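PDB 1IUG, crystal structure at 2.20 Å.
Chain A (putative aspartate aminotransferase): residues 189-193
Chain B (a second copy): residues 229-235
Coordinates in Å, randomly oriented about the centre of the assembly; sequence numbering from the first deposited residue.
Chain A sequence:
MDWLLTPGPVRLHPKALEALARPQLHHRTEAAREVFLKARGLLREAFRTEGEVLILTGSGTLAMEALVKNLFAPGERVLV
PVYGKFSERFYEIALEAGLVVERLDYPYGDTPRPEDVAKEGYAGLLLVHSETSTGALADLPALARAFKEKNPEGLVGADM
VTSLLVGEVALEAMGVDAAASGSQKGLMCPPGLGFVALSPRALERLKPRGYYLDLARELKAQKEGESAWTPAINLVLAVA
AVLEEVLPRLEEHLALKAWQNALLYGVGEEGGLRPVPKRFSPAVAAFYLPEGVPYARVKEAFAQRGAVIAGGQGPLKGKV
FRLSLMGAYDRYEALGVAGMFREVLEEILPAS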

# COMPACT_ATOMS: atom_id res chain seq x y z
N CYS A 189 5.62 11.60 -7.11
CA CYS A 189 4.33 10.92 -7.20
C CYS A 189 3.72 10.82 -5.81
O CYS A 189 4.38 11.08 -4.82
CB CYS A 189 4.52 9.51 -7.77
SG CYS A 189 4.96 9.48 -9.50
N PRO A 190 2.42 10.50 -5.74
CA PRO A 190 1.75 10.38 -4.44
C PRO A 190 2.28 9.17 -3.66
O PRO A 190 2.94 8.29 -4.24
CB PRO A 190 0.28 10.14 -4.83
CG PRO A 190 0.17 10.73 -6.21
CD PRO A 190 1.46 10.30 -6.84
N PRO A 191 2.07 9.14 -2.33
CA PRO A 191 2.51 8.03 -1.48
C PRO A 191 1.65 6.83 -1.84
O PRO A 191 0.52 7.00 -2.29
CB PRO A 191 2.15 8.52 -0.07
CG PRO A 191 2.13 10.00 -0.19
CD PRO A 191 1.48 10.23 -1.52
N GLY A 192 2.17 5.62 -1.67
CA GLY A 192 1.38 4.44 -1.99
C GLY A 192 2.13 3.29 -2.63
O GLY A 192 1.61 2.18 -2.69
N LEU A 193 3.33 3.55 -3.15
CA LEU A 193 4.13 2.51 -3.77
C LEU A 193 5.52 2.43 -3.15
O LEU A 193 6.08 3.43 -2.71
CB LEU A 193 4.28 2.74 -5.28
CG LEU A 193 3.04 2.71 -6.17
CD1 LEU A 193 3.47 2.95 -7.62
CD2 LEU A 193 2.32 1.37 -6.04
N TRP B 229 3.44 5.14 9.37
CA TRP B 229 4.28 5.54 8.25
C TRP B 229 3.49 6.49 7.35
O TRP B 229 2.34 6.82 7.65
CB TRP B 229 4.72 4.31 7.44
CG TRP B 229 4.78 3.05 8.25
CD1 TRP B 229 3.94 1.98 8.16
CD2 TRP B 229 5.70 2.74 9.31
NE1 TRP B 229 4.27 1.03 9.09
CE2 TRP B 229 5.35 1.47 9.81
CE3 TRP B 229 6.78 3.42 9.88
CZ2 TRP B 229 6.04 0.86 10.86
CZ3 TRP B 229 7.47 2.82 10.93
CH2 TRP B 229 7.10 1.55 11.40
N THR B 230 4.08 6.92 6.24
CA THR B 230 3.37 7.80 5.32
C THR B 230 2.21 7.03 4.69
O THR B 230 2.41 5.97 4.10
CB THR B 230 4.29 8.34 4.20
OG1 THR B 230 5.44 8.97 4.77
CG2 THR B 230 3.56 9.36 3.36
N PRO B 231 0.97 7.50 4.89
CA PRO B 231 -0.21 6.84 4.33
C PRO B 231 -0.50 7.37 2.93
O PRO B 231 -0.02 8.43 2.56
CB PRO B 231 -1.31 7.28 5.29
CG PRO B 231 -0.94 8.70 5.55
CD PRO B 231 0.57 8.61 5.78
N ALA B 232 -1.28 6.62 2.16
CA ALA B 232 -1.67 7.07 0.82
C ALA B 232 -2.77 8.10 1.05
O ALA B 232 -3.95 7.87 0.74
CB ALA B 232 -2.18 5.89 -0.00
N ILE B 233 -2.38 9.24 1.61
CA ILE B 233 -3.28 10.33 1.95
C ILE B 233 -4.25 10.76 0.84
O ILE B 233 -5.42 11.07 1.12
CB ILE B 233 -2.49 11.56 2.51
CG1 ILE B 233 -3.44 12.58 3.15
CG2 ILE B 233 -1.65 12.21 1.42
CD1 ILE B 233 -4.16 12.05 4.38
N ASN B 234 -3.80 10.75 -0.42
CA ASN B 234 -4.64 11.12 -1.55
C ASN B 234 -5.86 10.19 -1.63
O ASN B 234 -6.99 10.63 -1.87
CB ASN B 234 -3.85 11.07 -2.86
CG ASN B 234 -2.50 11.78 -2.77
OD1 ASN B 234 -1.66 11.43 -1.94
ND2 ASN B 234 -2.27 12.76 -3.64
N LEU B 235 -5.63 8.90 -1.40
CA LEU B 235 -6.69 7.90 -1.41
C LEU B 235 -7.61 8.02 -0.19
O LEU B 235 -8.79 7.68 -0.27
CB LEU B 235 -6.07 6.49 -1.45
CG LEU B 235 -5.80 5.81 -2.80
CD1 LEU B 235 -5.03 6.72 -3.75
CD2 LEU B 235 -5.05 4.51 -2.55

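The contact between the two copies is a packing of an extended, proline-rich loop of chain A against the turn that leads into a helix of chain B. No hydrogen bond crosses between the stretches; what joins them is close van der Waals contact over a modest area, 237 Å² summed over both sides, among residues that are all buried in the assembly.

Pro A191 is the centre of the contact and contributes 86 Å², more than any other residue here. Its CA-to-CB bond points toward chain B, and its ring, in the C-gamma exo pucker, lies over the segment from Thr B230 to Asn B234. Several atoms of the residue find different partners. Pro A191 CB approaches the backbone carbonyl at 3.4 Å from Pro B231 O and also meets the methyl group of the threonine, 3.8 Å from Thr B230 CG2. On another part of the ring, Pro A191 CD lies 3.4 Å from Asn B234 OD1. The backbone joins in as well, through the carbonyl oxygen of Pro A191. Proline suits this position because its compact, closed ring offers a nonpolar surface with little conformational freedom to lose on burial, and because it has no amide hydrogen that would require a partner.

Asn B234 covers the next largest area, 42 Å². It stands in the first turn of the helix, with its CA-to-CB bond toward chain A and chi1 in the m well, so that the end of its side chain reaches the two consecutive prolines. Besides its approach to Pro A191, the terminal group packs against Pro A190, whose CB is 3.7 Å from Asn B234 OD1. The orientation of the terminal amide is uncertain, so these distances describe packing against the group rather than a specific role for its oxygen.

Ala B232, with 31 Å², occupies the N-cap position just before the helix and sits where the two backbones run close, Ala B232 CA lying 4.9 Å from Pro A191 CA; a side chain no larger than a methyl group fits this narrow gap. Its CA-to-CB bond runs sideways, yet the small methyl group still meets the chain A backbone, with Ala B232 CB 3.7 Å from Pro A191 O; Gly A192 CA is farther off, 4.3 Å from Ala B232 CB. Glycine at A192 is explained first by its own conformation, phi 142° and psi -16°, at which a CB would be jammed against the carbonyl oxygen of Pro A191. An ideal CB there would lie 3.9 Å from Ala B232 CB, a distance that is close but not a clash, so the backbone rather than the neighbour calls for glycine.

The turn of chain B is supported internally by two weak backbone hydrogen bonds, from Ile B233 N to Pro B231 O (2.7 Å) and from Leu B235 N to Ala B232 O (2.9 Å). The first involves the same carbonyl oxygen that Pro A191 CB approaches. Thr B230 presents its methyl group to the proline while its hydroxyl is hydrogen-bonded elsewhere in the structure, so the contact with the proline is nonpolar.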